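Probable branched-chain amino acid ABC transporter, amino acid binding protein (Thermus thermophilus, PDB 3LKB) probably binds branched-chain amino acids, holding valine in the crystal, and passes them to an ABC transporter. Local coordinates at residues N116-Q129 with I343-L356. The protein carries 2 engineered substitutions. Sequence-based numbering, arbitrary orientation.
Sequences NDYIFLPTTSYSEQ and IDFTKSEHTGAEGL. With NA (sodium ion), chain E; VAL (valine), chain C.
Two of the interlobe connections expected of the leucine-binding-protein fold meet side by side, in a short parallel pairing of Leu121 and Pro122 with 350-353 flanked by an aromatic cluster of Phe120, Phe345 and His350. Leu121 N donates to His350 O (2.9 Å), and Leu121 O takes Gly352 N; one residue on, Ala353 N points almost straight at Pro122 O (2.9 Å, 171° at the hydrogen). Gly352, without a side chain, lets its backbone come close to Pro122 O. The same segment supplies the sodium site: Thr351 O and Gly352 O bind the ion with Asp344 O, Asp344 OD1 and a water, so the carbonyls of Thr351 and Gly352 hold the metal while the N-H groups of Gly352 and Ala353 bond to 116-129.

Phe120 lies between two rings. Phe120 CE2 sits over the centre of the His350 imidazole, 3.5 Å from His350 CE1, in a face-to-face stack with planes 26° apart; its other neighbour, Phe345, receives the Phe120 edge on its face, centroids 5.2 Å apart. With CG anti to the carbonyl carbon (chi1 -62°), the Phe120 ring is brought against His350; its CB also lies over the face of Phe345, a CH-pi contact. His350 NE2 donates to Asp117 O (3.1 Å), with the oxygen near the ring plane but the donor well above the carbonyl plane; a water also donates to Asp117 O. With an alanine in place of His350, Phe120 would probably lose its stacking partner and Asp117 O its imidazole donor.

Farther along, Leu356 CD2 rests against Thr124 OG1 (3.6 Å) and Gln129 CG. Gln129 NE2 bonds to that same OG1, while its OE1 accepts from His231 N. Helix 313-321 packs on Phe120 and Phe345 through Ile320, helix 285-308 reaches Pro122 and Ile343 through Leu292, and 116-129 runs on into helix 126-140, whose Tyr126 lines the valine pocket.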
ATOM      1  N   ASN A 116     -16.363  -6.744 -26.603  1.00 13.11           N
ATOM      2  CA  ASN A 116     -15.240  -5.820 -26.703  1.00 13.48           C
ATOM      3  C   ASN A 116     -15.581  -4.414 -27.251  1.00 13.08           C
ATOM      4  O   ASN A 116     -14.688  -3.588 -27.418  1.00 12.01           O
ATOM      5  CB  ASN A 116     -14.143  -6.454 -27.575  1.00 14.22           C
ATOM      6  CG  ASN A 116     -14.578  -6.650 -29.046  1.00 15.79           C
ATOM      7  OD1 ASN A 116     -13.790  -6.425 -29.964  1.00 17.44           O
ATOM      8  ND2 ASN A 116     -15.811  -7.098 -29.262  1.00 16.66           N
ATOM      9  N   ASP A 117     -16.858  -4.118 -27.496  1.00 12.10           N
ATOM     10  CA  ASP A 117     -17.175  -2.838 -28.112  1.00 11.62           C
ATOM     11  C   ASP A 117     -16.874  -1.604 -27.230  1.00 10.90           C
ATOM     12  O   ASP A 117     -16.621  -0.502 -27.760  1.00  9.81           O
ATOM     13  CB  ASP A 117     -18.623  -2.815 -28.574  1.00 12.19           C
ATOM     14  CG  ASP A 117     -18.940  -3.852 -29.667  1.00 16.01           C
ATOM     15  OD1 ASP A 117     -18.064  -4.174 -30.536  1.00 16.77           O
ATOM     16  OD2 ASP A 117     -20.114  -4.332 -29.651  1.00 18.91           O
ATOM     17  N   TYR A 118     -16.859  -1.800 -25.908  1.00 10.26           N
ATOM     18  CA  TYR A 118     -16.733  -0.671 -24.951  1.00 11.13           C
ATOM     19  C   TYR A 118     -15.453  -0.577 -24.120  1.00 11.09           C
ATOM     20  O   TYR A 118     -15.399   0.187 -23.167  1.00 10.78           O
ATOM     21  CB  TYR A 118     -17.929  -0.651 -24.001  1.00 10.92           C
ATOM     22  CG  TYR A 118     -19.196  -0.533 -24.782  1.00 11.65           C
ATOM     23  CD1 TYR A 118     -19.958  -1.671 -25.069  1.00 12.71           C
ATOM     24  CD2 TYR A 118     -19.577   0.694 -25.334  1.00 12.36           C
ATOM     25  CE1 TYR A 118     -21.086  -1.579 -25.826  1.00 11.68           C
ATOM     26  CE2 TYR A 118     -20.693   0.815 -26.110  1.00 10.91           C
ATOM     27  CZ  TYR A 118     -21.460  -0.336 -26.344  1.00 13.14           C
ATOM     28  OH  TYR A 118     -22.617  -0.250 -27.076  1.00 13.96           O
ATOM     29  N   ILE A 119     -14.415  -1.327 -24.482  1.00 11.14           N
ATOM     30  CA  ILE A 119     -13.203  -1.337 -23.671  1.00 11.16           C
ATOM     31  C   ILE A 119     -12.093  -0.665 -24.425  1.00 11.31           C
ATOM     32  O   ILE A 119     -11.830  -1.025 -25.578  1.00 12.89           O
ATOM     33  CB  ILE A 119     -12.834  -2.773 -23.370  1.00 12.15           C
ATOM     34  CG1 ILE A 119     -13.998  -3.403 -22.563  1.00 12.49           C
ATOM     35  CG2 ILE A 119     -11.438  -2.847 -22.695  1.00 10.54           C
ATOM     36  CD1 ILE A 119     -13.869  -4.889 -22.357  1.00 17.92           C
ATOM     37  N   PHE A 120     -11.443   0.325 -23.815  1.00 10.75           N
ATOM     38  CA  PHE A 120     -10.401   1.060 -24.531  1.00  9.37           C
ATOM     39  C   PHE A 120      -9.109   1.074 -23.772  1.00  9.52           C
ATOM     40  O   PHE A 120      -9.054   1.573 -22.672  1.00  8.56           O
ATOM     41  CB  PHE A 120     -10.842   2.496 -24.847  1.00  9.57           C
ATOM     42  CG  PHE A 120     -12.027   2.565 -25.735  1.00  8.88           C
ATOM     43  CD1 PHE A 120     -13.317   2.511 -25.203  1.00  8.60           C
ATOM     44  CD2 PHE A 120     -11.866   2.634 -27.103  1.00  8.78           C
ATOM     45  CE1 PHE A 120     -14.424   2.508 -26.052  1.00  9.81           C
ATOM     46  CE2 PHE A 120     -12.958   2.676 -27.962  1.00  7.66           C
ATOM     47  CZ  PHE A 120     -14.243   2.614 -27.437  1.00  9.83           C
ATOM     48  N   LEU A 121      -8.068   0.508 -24.394  1.00 10.35           N
ATOM     49  CA  LEU A 121      -6.733   0.420 -23.841  1.00 11.14           C
ATOM     50  C   LEU A 121      -6.015   1.746 -24.074  1.00 11.60           C
ATOM     51  O   LEU A 121      -5.955   2.209 -25.214  1.00 12.33           O
ATOM     52  CB  LEU A 121      -5.995  -0.711 -24.550  1.00 10.76           C
ATOM     53  CG  LEU A 121      -5.939  -2.040 -23.815  1.00 12.62           C
ATOM     54  CD1 LEU A 121      -7.169  -2.294 -22.989  1.00 10.47           C
ATOM     55  CD2 LEU A 121      -5.659  -3.207 -24.724  1.00 10.43           C
ATOM     56  N   PRO A 122      -5.508   2.386 -22.999  1.00 11.85           N
ATOM     57  CA  PRO A 122      -4.823   3.657 -23.180  1.00 11.29           C
ATOM     58  C   PRO A 122      -3.510   3.464 -23.908  1.00 10.90           C
ATOM     59  O   PRO A 122      -3.128   4.342 -24.655  1.00  9.16           O
ATOM     60  CB  PRO A 122      -4.563   4.139 -21.743  1.00 11.42           C
ATOM     61  CG  PRO A 122      -5.524   3.478 -20.930  1.00 11.78           C
ATOM     62  CD  PRO A 122      -5.703   2.096 -21.567  1.00 12.08           C
ATOM     63  N   THR A 123      -2.844   2.315 -23.720  1.00 11.27           N
ATOM     64  CA  THR A 123      -1.540   2.084 -24.382  1.00 11.95           C
ATOM     65  C   THR A 123      -1.354   0.697 -24.976  1.00 12.48           C
ATOM     66  O   THR A 123      -2.231  -0.145 -24.912  1.00 13.76           O
ATOM     67  CB  THR A 123      -0.320   2.358 -23.450  1.00 11.93           C
ATOM     68  OG1 THR A 123      -0.115   1.255 -22.547  1.00 13.43           O
ATOM     69  CG2 THR A 123      -0.452   3.668 -22.680  1.00  9.77           C
ATOM     70  N   THR A 124      -0.172   0.445 -25.516  1.00 12.84           N
ATOM     71  CA  THR A 124       0.158  -0.883 -26.034  1.00 13.25           C
ATOM     72  C   THR A 124      -0.129  -2.021 -25.055  1.00 13.22           C
ATOM     73  O   THR A 124      -0.193  -1.818 -23.839  1.00 14.60           O
ATOM     74  CB  THR A 124       1.634  -0.977 -26.446  1.00 14.00           C
ATOM     75  OG1 THR A 124       2.481  -0.708 -25.300  1.00 14.33           O
ATOM     76  CG2 THR A 124       1.911  -0.003 -27.609  1.00 13.01           C
ATOM     77  N   SER A 125      -0.297  -3.226 -25.592  1.00 12.69           N
ATOM     78  CA  SER A 125      -0.722  -4.363 -24.792  1.00 11.64           C
ATOM     79  C   SER A 125       0.522  -5.043 -24.212  1.00 11.22           C
ATOM     80  O   SER A 125       1.641  -4.780 -24.690  1.00 10.38           O
ATOM     81  CB  SER A 125      -1.519  -5.326 -25.664  1.00 11.84           C
ATOM     82  OG  SER A 125      -0.698  -5.935 -26.656  1.00 11.92           O
ATOM     83  N   TYR A 126       0.318  -5.906 -23.214  1.00  9.77           N
ATOM     84  CA  TYR A 126       1.390  -6.739 -22.664  1.00 10.38           C
ATOM     85  C   TYR A 126       2.036  -7.564 -23.765  1.00  9.79           C
ATOM     86  O   TYR A 126       3.263  -7.674 -23.817  1.00  9.59           O
ATOM     87  CB  TYR A 126       0.878  -7.717 -21.568  1.00 10.23           C
ATOM     88  CG  TYR A 126       0.210  -7.044 -20.383  1.00 11.14           C
ATOM     89  CD1 TYR A 126       0.815  -5.967 -19.772  1.00 11.98           C
ATOM     90  CD2 TYR A 126      -1.042  -7.489 -19.873  1.00 10.86           C
ATOM     91  CE1 TYR A 126       0.261  -5.360 -18.722  1.00 11.53           C
ATOM     92  CE2 TYR A 126      -1.620  -6.857 -18.806  1.00  5.49           C
ATOM     93  CZ  TYR A 126      -0.941  -5.786 -18.247  1.00  8.64           C
ATOM     94  OH  TYR A 126      -1.388  -5.070 -17.203  1.00  7.68           O
ATOM     95  N   SER A 127       1.207  -8.156 -24.612  1.00  8.52           N
ATOM     96  CA  SER A 127       1.684  -8.922 -25.776  1.00  9.56           C
ATOM     97  C   SER A 127       2.615  -8.177 -26.747  1.00  9.89           C
ATOM     98  O   SER A 127       3.702  -8.679 -27.065  1.00 10.83           O
ATOM     99  CB  SER A 127       0.494  -9.491 -26.555  1.00  9.25           C
ATOM    100  OG  SER A 127      -0.153 -10.429 -25.737  1.00  9.60           O
ATOM    101  N   GLU A 128       2.210  -6.995 -27.203  1.00  8.93           N
ATOM    102  CA  GLU A 128       3.079  -6.213 -28.090  1.00  9.45           C
ATOM    103  C   GLU A 128       4.418  -5.919 -27.404  1.00  8.72           C
ATOM    104  O   GLU A 128       5.473  -6.056 -28.012  1.00  9.73           O
ATOM    105  CB  GLU A 128       2.397  -4.900 -28.527  1.00  8.97           C
ATOM    106  CG  GLU A 128       3.147  -4.140 -29.608  1.00 14.30           C
ATOM    107  CD  GLU A 128       2.277  -3.271 -30.509  1.00 21.10           C
ATOM    108  OE1 GLU A 128       1.083  -2.962 -30.202  1.00 25.51           O
ATOM    109  OE2 GLU A 128       2.797  -2.895 -31.567  1.00 22.75           O
ATOM    110  N   GLN A 129       4.344  -5.486 -26.151  1.00  8.18           N
ATOM    111  CA  GLN A 129       5.497  -5.208 -25.292  1.00  7.20           C
ATOM    112  C   GLN A 129       6.420  -6.406 -25.260  1.00  6.55           C
ATOM    113  O   GLN A 129       7.596  -6.284 -25.556  1.00  6.77           O
ATOM    114  CB  GLN A 129       5.012  -4.825 -23.841  1.00  6.86           C
ATOM    115  CG  GLN A 129       4.327  -3.465 -23.817  1.00  5.98           C
ATOM    116  CD  GLN A 129       3.556  -3.194 -22.556  1.00 10.63           C
ATOM    117  OE1 GLN A 129       3.765  -3.808 -21.507  1.00 10.46           O
ATOM    118  NE2 GLN A 129       2.629  -2.292 -22.660  1.00 14.70           N
ATOM    119  N   ILE A 343      -3.021   9.962 -28.307  1.00 13.12           N
ATOM    120  CA  ILE A 343      -4.196   9.168 -27.963  1.00 11.69           C
ATOM    121  C   ILE A 343      -5.274   9.233 -29.040  1.00 11.45           C
ATOM    122  O   ILE A 343      -5.924  10.241 -29.185  1.00 11.62           O
ATOM    123  CB  ILE A 343      -4.813   9.584 -26.600  1.00 10.48           C
ATOM    124  CG1 ILE A 343      -3.746   9.660 -25.499  1.00  8.84           C
ATOM    125  CG2 ILE A 343      -5.921   8.624 -26.225  1.00  9.84           C
ATOM    126  CD1 ILE A 343      -3.050   8.308 -25.210  1.00 10.11           C
ATOM    127  N   ASP A 344      -5.464   8.154 -29.771  1.00 11.26           N
ATOM    128  CA  ASP A 344      -6.478   8.109 -30.797  1.00 12.69           C
ATOM    129  C   ASP A 344      -7.205   6.772 -30.814  1.00 12.91           C
ATOM    130  O   ASP A 344      -6.561   5.694 -30.734  1.00 12.74           O
ATOM    131  CB  ASP A 344      -5.941   8.517 -32.205  1.00 12.77           C
ATOM    132  CG  ASP A 344      -4.805   7.619 -32.718  1.00 16.49           C
ATOM    133  OD1 ASP A 344      -4.134   6.865 -31.941  1.00 18.40           O
ATOM    134  OD2 ASP A 344      -4.567   7.669 -33.944  1.00 20.07           O
ATOM    135  N   PHE A 345      -8.543   6.866 -30.845  1.00 12.53           N
ATOM    136  CA  PHE A 345      -9.424   5.723 -30.889  1.00 11.86           C
ATOM    137  C   PHE A 345     -10.415   5.878 -32.051  1.00 12.70           C
ATOM    138  O   PHE A 345     -10.696   6.985 -32.494  1.00 10.98           O
ATOM    139  CB  PHE A 345     -10.262   5.668 -29.606  1.00 12.71           C
ATOM    140  CG  PHE A 345      -9.462   5.498 -28.334  1.00 10.48           C
ATOM    141  CD1 PHE A 345      -8.817   4.309 -28.060  1.00  6.51           C
ATOM    142  CD2 PHE A 345      -9.394   6.521 -27.401  1.00  9.04           C
ATOM    143  CE1 PHE A 345      -8.091   4.140 -26.896  1.00  6.22           C
ATOM    144  CE2 PHE A 345      -8.656   6.352 -26.204  1.00  7.09           C
ATOM    145  CZ  PHE A 345      -8.032   5.164 -25.962  1.00  7.79           C
ATOM    146  N   THR A 346     -10.938   4.755 -32.526  1.00 12.48           N
ATOM    147  CA  THR A 346     -12.056   4.760 -33.409  1.00 14.36           C
ATOM    148  C   THR A 346     -12.883   3.566 -32.980  1.00 15.60           C
ATOM    149  O   THR A 346     -12.444   2.778 -32.139  1.00 14.28           O
ATOM    150  CB  THR A 346     -11.660   4.491 -34.895  1.00 14.86           C
ATOM    151  OG1 THR A 346     -11.223   3.125 -35.030  1.00 15.58           O
ATOM    152  CG2 THR A 346     -10.621   5.501 -35.435  1.00 12.66           C
ATOM    153  N   LYS A 347     -14.041   3.389 -33.612  1.00 17.21           N
ATOM    154  CA  LYS A 347     -14.855   2.198 -33.359  1.00 19.72           C
ATOM    155  C   LYS A 347     -14.128   0.880 -33.533  1.00 19.49           C
ATOM    156  O   LYS A 347     -14.499  -0.124 -32.936  1.00 19.88           O
ATOM    157  CB  LYS A 347     -16.076   2.186 -34.239  1.00 20.24           C
ATOM    158  CG  LYS A 347     -17.171   2.991 -33.620  1.00 24.52           C
ATOM    159  CD  LYS A 347     -17.422   4.270 -34.388  1.00 31.35           C
ATOM    160  CE  LYS A 347     -18.887   4.736 -34.255  1.00 35.21           C
ATOM    161  NZ  LYS A 347     -19.839   3.593 -34.391  1.00 38.62           N
ATOM    162  N   SER A 348     -13.092   0.874 -34.357  1.00 20.43           N
ATOM    163  CA  SER A 348     -12.414  -0.380 -34.665  1.00 20.14           C
ATOM    164  C   SER A 348     -10.984  -0.372 -34.133  1.00 19.90           C
ATOM    165  O   SER A 348     -10.298  -1.393 -34.159  1.00 21.03           O
ATOM    166  CB  SER A 348     -12.437  -0.617 -36.172  1.00 20.21           C
ATOM    167  OG  SER A 348     -11.660   0.380 -36.784  1.00 20.49           O
ATOM    168  N   GLU A 349     -10.530   0.780 -33.659  1.00 18.83           N
ATOM    169  CA  GLU A 349      -9.197   0.880 -33.077  1.00 18.05           C
ATOM    170  C   GLU A 349      -9.270   1.264 -31.596  1.00 15.41           C
ATOM    171  O   GLU A 349      -9.541   2.392 -31.260  1.00 14.40           O
ATOM    172  CB  GLU A 349      -8.296   1.818 -33.885  1.00 18.24           C
ATOM    173  CG  GLU A 349      -7.649   1.146 -35.142  1.00 26.43           C
ATOM    174  CD  GLU A 349      -6.722  -0.071 -34.809  1.00 36.33           C
ATOM    175  OE1 GLU A 349      -5.836   0.064 -33.897  1.00 39.68           O
ATOM    176  OE2 GLU A 349      -6.886  -1.156 -35.457  1.00 37.28           O
ATOM    177  N   HIS A 350      -9.020   0.298 -30.728  1.00 13.90           N
ATOM    178  CA  HIS A 350      -9.304   0.458 -29.334  1.00 13.46           C
ATOM    179  C   HIS A 350      -8.015   0.640 -28.517  1.00 13.40           C
ATOM    180  O   HIS A 350      -8.037   0.521 -27.303  1.00 14.54           O
ATOM    181  CB  HIS A 350     -10.096  -0.770 -28.858  1.00 13.32           C
ATOM    182  CG  HIS A 350     -11.585  -0.662 -29.044  1.00 15.90           C
ATOM    183  ND1 HIS A 350     -12.172  -0.051 -30.135  1.00 16.22           N
ATOM    184  CD2 HIS A 350     -12.609  -1.087 -28.268  1.00 17.31           C
ATOM    185  CE1 HIS A 350     -13.483  -0.114 -30.033  1.00 13.97           C
ATOM    186  NE2 HIS A 350     -13.776  -0.750 -28.913  1.00 17.69           N
ATOM    187  N   THR A 351      -6.892   0.921 -29.161  1.00 12.29           N
ATOM    188  CA  THR A 351      -5.643   1.129 -28.444  1.00 11.97           C
ATOM    189  C   THR A 351      -5.241   2.561 -28.589  1.00 10.57           C
ATOM    190  O   THR A 351      -5.106   3.007 -29.700  1.00 10.98           O
ATOM    191  CB  THR A 351      -4.496   0.242 -29.001  1.00 11.05           C
ATOM    192  OG1 THR A 351      -4.828  -1.123 -28.740  1.00 14.82           O
ATOM    193  CG2 THR A 351      -3.217   0.549 -28.274  1.00 12.51           C
ATOM    194  N   GLY A 352      -5.018   3.284 -27.492  1.00  9.47           N
ATOM    195  CA  GLY A 352      -4.761   4.726 -27.596  1.00 10.27           C
ATOM    196  C   GLY A 352      -3.383   5.088 -28.164  1.00 10.63           C
ATOM    197  O   GLY A 352      -3.260   5.412 -29.334  1.00 11.05           O
ATOM    198  N   ALA A 353      -2.362   4.995 -27.336  1.00 10.28           N
ATOM    199  CA  ALA A 353      -0.998   5.147 -27.763  1.00 11.52           C
ATOM    200  C   ALA A 353      -0.458   3.818 -28.290  1.00 12.53           C
ATOM    201  O   ALA A 353      -0.019   2.963 -27.524  1.00 13.40           O
ATOM    202  CB  ALA A 353      -0.165   5.600 -26.576  1.00 11.45           C
ATOM    203  N   GLU A 354      -0.460   3.657 -29.600  1.00 13.33           N
ATOM    204  CA  GLU A 354      -0.035   2.411 -30.209  1.00 13.39           C
ATOM    205  C   GLU A 354       1.509   2.229 -30.266  1.00 12.63           C
ATOM    206  O   GLU A 354       1.999   1.130 -30.551  1.00 13.09           O
ATOM    207  CB  GLU A 354      -0.716   2.243 -31.592  1.00 13.45           C
ATOM    208  CG  GLU A 354      -0.166   3.090 -32.754  1.00 15.92           C
ATOM    209  CD  GLU A 354      -0.359   4.630 -32.629  1.00 20.79           C
ATOM    210  OE1 GLU A 354      -1.168   5.116 -31.776  1.00 17.00           O
ATOM    211  OE2 GLU A 354       0.309   5.341 -33.434  1.00 22.71           O
ATOM    212  N   GLY A 355       2.266   3.291 -30.022  1.00 11.89           N
ATOM    213  CA  GLY A 355       3.723   3.174 -29.962  1.00 10.44           C
ATOM    214  C   GLY A 355       4.268   2.882 -28.568  1.00 11.09           C
ATOM    215  O   GLY A 355       3.626   3.170 -27.524  1.00 10.31           O
ATOM    216  N   LEU A 356       5.457   2.283 -28.553  1.00 10.74           N
ATOM    217  CA  LEU A 356       6.174   1.987 -27.326  1.00 10.45           C
ATOM    218  C   LEU A 356       7.649   2.150 -27.651  1.00  9.79           C
ATOM    219  O   LEU A 356       7.998   2.313 -28.831  1.00  9.52           O
ATOM    220  CB  LEU A 356       5.842   0.578 -26.783  1.00 10.91           C
ATOM    221  CG  LEU A 356       5.938  -0.625 -27.731  1.00 13.20           C
ATOM    222  CD1 LEU A 356       7.329  -0.863 -28.171  1.00 13.95           C
ATOM    223  CD2 LEU A 356       5.429  -1.857 -27.043  1.00 14.83           C
TER
HETATM  224 NA    NA E 394      -4.673   4.616 -31.194  1.00  8.79          NA
HETATM  225  N   VAL C 393      -1.354  -5.398 -12.583  1.00 17.73           N
HETATM  226  CA  VAL C 393      -2.151  -5.220 -13.858  1.00 16.42           C
HETATM  227  C   VAL C 393      -3.234  -4.202 -13.770  1.00 18.37           C
HETATM  228  O   VAL C 393      -2.912  -3.092 -14.132  1.00 21.88           O
HETATM  229  CB  VAL C 393      -2.837  -6.482 -14.329  1.00 15.87           C
HETATM  230  CG1 VAL C 393      -3.884  -6.913 -13.423  1.00 11.82           C
HETATM  231  CG2 VAL C 393      -3.402  -6.220 -15.581  1.00 12.79           C
HETATM  232  O   HOH W   1     -16.868   0.134 -30.425  1.00 13.81           O
HETATM  233  O   HOH W   2      -4.095   3.717 -33.233  1.00 15.38           O